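Local coordinates for bartonella effector protein (Bep) substrate of VirB T4SS (Bartonella sp. 1-1C, PDB 4PY3) that is a type IV-secreted Bartonella effector whose N-terminal Fic domain may transfer AMP from ATP to threonine or tyrosine side chains of target proteins, at residues 105-110 with 151-156; 189-194 with 205-210. One frame throughout, in Å; residues are numbered along the deposited sequence.

Contact 1 (105-110 with 151-156)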
loop_
_atom_site.group_PDB
_atom_site.type_symbol
_atom_site.label_atom_id
_atom_site.label_comp_id
_atom_site.label_asym_id
_atom_site.label_seq_id
_atom_site.Cartn_x
_atom_site.Cartn_y
_atom_site.Cartn_z
ATOM N N ILE A 105 17.809 1.671 5.187
ATOM C CA ILE A 105 17.210 2.762 4.424
ATOM C C ILE A 105 15.843 3.144 5.016
ATOM O O ILE A 105 15.158 2.334 5.662
ATOM C CB ILE A 105 17.079 2.421 2.912
ATOM N N PHE A 106 15.461 4.392 4.792
ATOM C CA PHE A 106 14.186 4.903 5.260
ATOM C C PHE A 106 13.197 5.047 4.113
ATOM O O PHE A 106 13.580 5.370 2.992
ATOM C CB PHE A 106 14.391 6.265 5.900
ATOM C CG PHE A 106 15.067 6.218 7.235
ATOM C CD1 PHE A 106 14.325 6.064 8.384
ATOM C CD2 PHE A 106 16.447 6.355 7.341
ATOM C CE1 PHE A 106 14.947 6.033 9.627
ATOM C CE2 PHE A 106 17.076 6.323 8.582
ATOM C CZ PHE A 106 16.323 6.163 9.728
ATOM N N TYR A 107 11.923 4.793 4.401
ATOM C CA TYR A 107 10.856 5.188 3.502
ATOM C C TYR A 107 10.823 6.705 3.484
ATOM O O TYR A 107 11.522 7.353 4.253
ATOM C CB TYR A 107 9.505 4.659 3.969
ATOM C CG TYR A 107 9.360 3.165 3.882
ATOM C CD1 TYR A 107 9.243 2.525 2.649
ATOM C CD2 TYR A 107 9.318 2.384 5.042
ATOM C CE1 TYR A 107 9.103 1.150 2.565
ATOM C CE2 TYR A 107 9.172 1.012 4.968
ATOM C CZ TYR A 107 9.067 0.403 3.736
ATOM O OH TYR A 107 8.935 -0.955 3.664
ATOM N N VAL A 108 10.009 7.272 2.612
ATOM C CA VAL A 108 9.885 8.722 2.516
ATOM C C VAL A 108 9.588 9.338 3.885
ATOM O O VAL A 108 8.730 8.852 4.629
ATOM C CB VAL A 108 8.787 9.109 1.501
ATOM C CG1 VAL A 108 8.370 10.559 1.655
ATOM C CG2 VAL A 108 9.267 8.843 0.073
ATOM N N GLN A 109 10.333 10.384 4.230
ATOM C CA GLN A 109 10.118 11.111 5.481
ATOM C C GLN A 109 8.711 11.680 5.523
ATOM O O GLN A 109 8.170 12.086 4.489
ATOM C CB GLN A 109 11.118 12.264 5.629
ATOM C CG GLN A 109 12.603 11.878 5.704
ATOM C CD GLN A 109 13.400 12.973 6.410
ATOM O OE1 GLN A 109 13.138 14.166 6.219
ATOM N NE2 GLN A 109 14.349 12.577 7.253
ATOM N N GLY A 110 8.138 11.725 6.726
ATOM C CA GLY A 110 6.767 12.182 6.929
ATOM C C GLY A 110 6.456 13.520 6.288
ATOM O O GLY A 110 5.404 13.682 5.667
ATOM N N SER A 151 7.913 2.979 -1.991
ATOM C CA SER A 151 8.943 3.731 -1.265
ATOM C C SER A 151 8.371 4.871 -0.406
ATOM O O SER A 151 9.027 5.350 0.532
ATOM C CB SER A 151 9.961 4.308 -2.244
ATOM O OG SER A 151 9.379 5.369 -2.974
ATOM N N ILE A 152 7.148 5.289 -0.709
ATOM C CA ILE A 152 6.457 6.305 0.084
ATOM C C ILE A 152 5.948 5.729 1.415
ATOM O O ILE A 152 6.095 6.348 2.466
ATOM C CB ILE A 152 5.269 6.907 -0.679
ATOM C CG1 ILE A 152 5.760 7.520 -2.003
ATOM C CG2 ILE A 152 4.559 7.958 0.178
ATOM C CD1 ILE A 152 4.668 8.082 -2.888
ATOM N N ALA A 153 5.315 4.560 1.336
ATOM C CA ALA A 153 4.741 3.885 2.492
ATOM C C ALA A 153 3.959 4.876 3.346
ATOM O O ALA A 153 4.271 5.082 4.529
ATOM C CB ALA A 153 5.830 3.217 3.300
ATOM N N PRO A 154 2.915 5.482 2.753
ATOM C CA PRO A 154 2.202 6.575 3.394
ATOM C C PRO A 154 1.480 6.238 4.712
ATOM O O PRO A 154 1.201 7.165 5.498
ATOM C CB PRO A 154 1.196 6.982 2.332
ATOM C CG PRO A 154 0.881 5.707 1.640
ATOM C CD PRO A 154 2.187 4.977 1.582
ATOM N N PHE A 155 1.160 4.970 4.953
ATOM C CA PHE A 155 0.450 4.590 6.192
ATOM C C PHE A 155 1.380 4.016 7.258
ATOM O O PHE A 155 2.446 3.498 6.951
ATOM C CB PHE A 155 -0.666 3.595 5.897
ATOM C CG PHE A 155 -1.611 4.058 4.830
ATOM C CD1 PHE A 155 -2.608 4.965 5.123
ATOM C CD2 PHE A 155 -1.485 3.599 3.532
ATOM C CE1 PHE A 155 -3.474 5.408 4.144
ATOM C CE2 PHE A 155 -2.342 4.041 2.545
ATOM C CZ PHE A 155 -3.334 4.952 2.847
ATOM N N ARG A 156 0.948 4.105 8.512
ATOM C CA ARG A 156 1.697 3.537 9.635
ATOM C C ARG A 156 1.880 2.036 9.461
ATOM O O ARG A 156 2.914 1.476 9.827
ATOM C CB ARG A 156 0.982 3.842 10.979
ATOM C CG ARG A 156 1.550 3.148 12.215
ATOM C CD ARG A 156 2.998 3.519 12.450
ATOM N NE ARG A 156 3.593 2.739 13.534
ATOM C CZ ARG A 156 4.160 1.542 13.396
ATOM N NH1 ARG A 156 4.226 0.943 12.210
ATOM N NH2 ARG A 156 4.685 0.942 14.442
#

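Contact 2 (189-194 with 205-210)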
loop_
_atom_site.group_PDB
_atom_site.type_symbol
_atom_site.label_atom_id
_atom_site.label_comp_id
_atom_site.label_asym_id
_atom_site.label_seq_id
_atom_site.Cartn_x
_atom_site.Cartn_y
_atom_site.Cartn_z
ATOM N N MET A 189 8.428 -9.199 -2.157
ATOM C CA MET A 189 9.337 -8.460 -1.290
ATOM C C MET A 189 10.675 -8.200 -1.995
ATOM O O MET A 189 11.176 -7.077 -1.985
ATOM C CB MET A 189 9.563 -9.232 0.015
ATOM C CG MET A 189 10.169 -8.397 1.158
ATOM S SD MET A 189 10.315 -9.328 2.723
ATOM C CE MET A 189 11.411 -10.702 2.339
ATOM N N ARG A 190 11.236 -9.238 -2.608
ATOM C CA ARG A 190 12.496 -9.119 -3.344
ATOM C C ARG A 190 12.423 -7.999 -4.392
ATOM O O ARG A 190 13.351 -7.204 -4.527
ATOM C CB ARG A 190 12.846 -10.440 -4.054
ATOM C CG ARG A 190 14.268 -10.429 -4.612
ATOM C CD ARG A 190 14.801 -11.800 -5.044
ATOM N NE ARG A 190 13.803 -12.601 -5.758
ATOM C CZ ARG A 190 13.072 -13.586 -5.225
ATOM N NH1 ARG A 190 13.192 -13.934 -3.943
ATOM N NH2 ARG A 190 12.206 -14.237 -5.987
ATOM N N ALA A 191 11.306 -7.935 -5.109
ATOM C CA ALA A 191 11.104 -6.901 -6.114
ATOM C C ALA A 191 11.027 -5.517 -5.486
ATOM O O ALA A 191 11.595 -4.556 -6.008
ATOM C CB ALA A 191 9.850 -7.196 -6.922
ATOM N N CYS A 192 10.320 -5.402 -4.358
ATOM C CA CYS A 192 10.239 -4.121 -3.657
ATOM C C CYS A 192 11.628 -3.668 -3.222
ATOM O O CYS A 192 11.975 -2.489 -3.357
ATOM C CB CYS A 192 9.283 -4.211 -2.462
ATOM S SG CYS A 192 7.549 -4.385 -2.963
ATOM N N ILE A 193 12.413 -4.602 -2.685
ATOM C CA ILE A 193 13.747 -4.281 -2.172
ATOM C C ILE A 193 14.653 -3.822 -3.310
ATOM O O ILE A 193 15.306 -2.778 -3.198
ATOM C CB ILE A 193 14.357 -5.464 -1.390
ATOM C CG1 ILE A 193 13.478 -5.702 -0.102
ATOM C CG2 ILE A 193 15.839 -5.195 -1.114
ATOM C CD1 ILE A 193 13.973 -6.639 0.995
ATOM N N ASP A 194 14.655 -4.571 -4.414
ATOM C CA ASP A 194 15.396 -4.169 -5.609
ATOM C C ASP A 194 15.009 -2.769 -6.041
ATOM O O ASP A 194 15.868 -1.934 -6.333
ATOM C CB ASP A 194 15.164 -5.148 -6.768
ATOM C CG ASP A 194 15.983 -6.418 -6.643
ATOM O OD1 ASP A 194 16.742 -6.564 -5.663
ATOM O OD2 ASP A 194 15.885 -7.275 -7.528
ATOM N N LYS A 205 13.468 -3.788 -12.743
ATOM C CA LYS A 205 13.515 -5.017 -13.544
ATOM C C LYS A 205 12.733 -6.165 -12.904
ATOM O O LYS A 205 11.792 -6.697 -13.504
ATOM C CB LYS A 205 14.965 -5.402 -13.918
ATOM C CG LYS A 205 15.581 -4.427 -14.893
ATOM C CD LYS A 205 15.011 -4.520 -16.297
ATOM C CE LYS A 205 15.283 -3.263 -17.111
ATOM N NZ LYS A 205 14.157 -2.301 -16.970
ATOM N N GLU A 206 13.065 -6.502 -11.662
ATOM C CA GLU A 206 12.335 -7.571 -10.979
ATOM C C GLU A 206 10.854 -7.283 -10.800
ATOM O O GLU A 206 10.070 -8.211 -10.758
ATOM C CB GLU A 206 12.942 -7.947 -9.659
ATOM C CG GLU A 206 12.792 -9.401 -9.222
ATOM C CD GLU A 206 13.548 -10.484 -9.984
ATOM O OE1 GLU A 206 13.742 -10.397 -11.221
ATOM O OE2 GLU A 206 13.919 -11.478 -9.305
ATOM N N MET A 207 10.486 -6.014 -10.673
ATOM C CA MET A 207 9.081 -5.645 -10.537
ATOM C C MET A 207 8.365 -5.853 -11.864
ATOM O O MET A 207 7.240 -6.344 -11.899
ATOM C CB MET A 207 8.939 -4.186 -10.062
ATOM C CG MET A 207 7.528 -3.795 -9.637
ATOM S SD MET A 207 6.932 -4.722 -8.212
ATOM C CE MET A 207 8.029 -4.101 -6.931
ATOM N N LYS A 208 9.019 -5.450 -12.948
ATOM C CA LYS A 208 8.514 -5.725 -14.304
ATOM C C LYS A 208 8.307 -7.205 -14.526
ATOM O O LYS A 208 7.258 -7.626 -14.991
ATOM C CB LYS A 208 9.463 -5.201 -15.362
ATOM N N SER A 209 9.321 -7.986 -14.184
ATOM C CA SER A 209 9.256 -9.444 -14.288
ATOM C C SER A 209 8.083 -10.024 -13.491
ATOM O O SER A 209 7.344 -10.867 -13.997
ATOM C CB SER A 209 10.582 -10.060 -13.827
ATOM O OG SER A 209 10.449 -11.445 -13.575
ATOM N N LEU A 210 7.913 -9.558 -12.260
ATOM C CA LEU A 210 6.782 -9.970 -11.427
ATOM C C LEU A 210 5.451 -9.630 -12.087
ATOM O O LEU A 210 4.561 -10.469 -12.181
ATOM C CB LEU A 210 6.852 -9.297 -10.051
ATOM C CG LEU A 210 5.646 -9.491 -9.123
ATOM C CD1 LEU A 210 5.550 -10.930 -8.641
ATOM C CD2 LEU A 210 5.729 -8.546 -7.936
#

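Contact 1 (105-110 with 151-156)
The Y107 ring packs on the A153 methyl. A153 CB sits over one face of the ring, 3.7 Å from the ring centroid and 20° off its normal, a CH-pi contact. CG of Y107 lies anti to the carbonyl carbon (chi1 -68°), which turns the ring to A153. At the ring edge, near its plane, S151 O lies 3.5 Å from Y107 CD1. The same oxygen accepts the hydrogen bond from V108 N, at 3.0 Å and nearly along the C=O axis. V108 makes a second, looser apolar contact with I152. Its CG2 lies 3.8 Å from I152 CA and 4.3 Å from I152 CG1.

S151 and I152 lie at the C-terminal part of helix 135-152. A153 leaves it with positive phi, so the chain turns there and its methyl faces Y107. R81 ties both segments together: its guanidinium bonds to the carbonyl oxygens of V108, I152 and A153. S151 OG is held by F148 O within the helix.

F155 O bonds to N159 at the start of helix 159-173. The sequence from A153 to N159 corresponds to the Fic motif loop between two helices, with A153 at the position of the motif histidine.

Contact 2 (189-194 with 205-210)
A191 is the centre of this helix pair. Its methyl points at helix 205-214, and A191 CA lies 5.0 Å from M207 CA. So small a side chain suits the close approach of the two axes, 8.2 Å. M207 folds its thioether end against the alanine. Its chain leaves anti to the backbone N and bends at chi2 (63°) and again at chi3. This brings the tip alongside helix 185-197, with M207 CE 3.6 Å from A191 CB. The same methyl reaches the next residue, 4.0 Å from C192 SG. L210 CD2 only brushes the alanine, 4.5 Å from A191 CB. Helix 135-152 closes this side: A143, F146 and V147 touch M207, and N150 touches C192.

The other flank is polar. E206 covers A191 with its backbone and CB, and D194 OD2 rests 3.7 Å from E206 CB. The E206 chain bends at chi2 and sends its carboxylate to R190. There R190 NE and E206 OE2 form a long salt bridge of 3.7 Å, with OE2 at the guanidinium edge and the two planes 75° apart. D194 OD2 and E206 OE2 are 5.0 Å apart, not in contact, and R190 may partly offset their like charges.

The two helices run roughly antiparallel, at 147°. They form a helical hairpin joined by a short linker, packed on a long helix of the mainly helical Fic domain.

The two contacts lie in one Fic domain, their centres about 18 Å apart and their nearest atoms about 7 Å apart. They do not touch. Contact 1 closes before contact 2 opens along the chain. Helix 135-152 connects them. Its C-terminal part carries S151 and I152 of contact 1, while its flank packs against the helix pair of contact 2. Contact 1 joins the loop before helix 113-126 to the Fic motif loop that leads into helix 159-173. Contact 2 belongs to the later helices 185-197 and 205-214. One helix thus carries the motif loop at its end and packs against helices 185-197 and 205-214 along its flank.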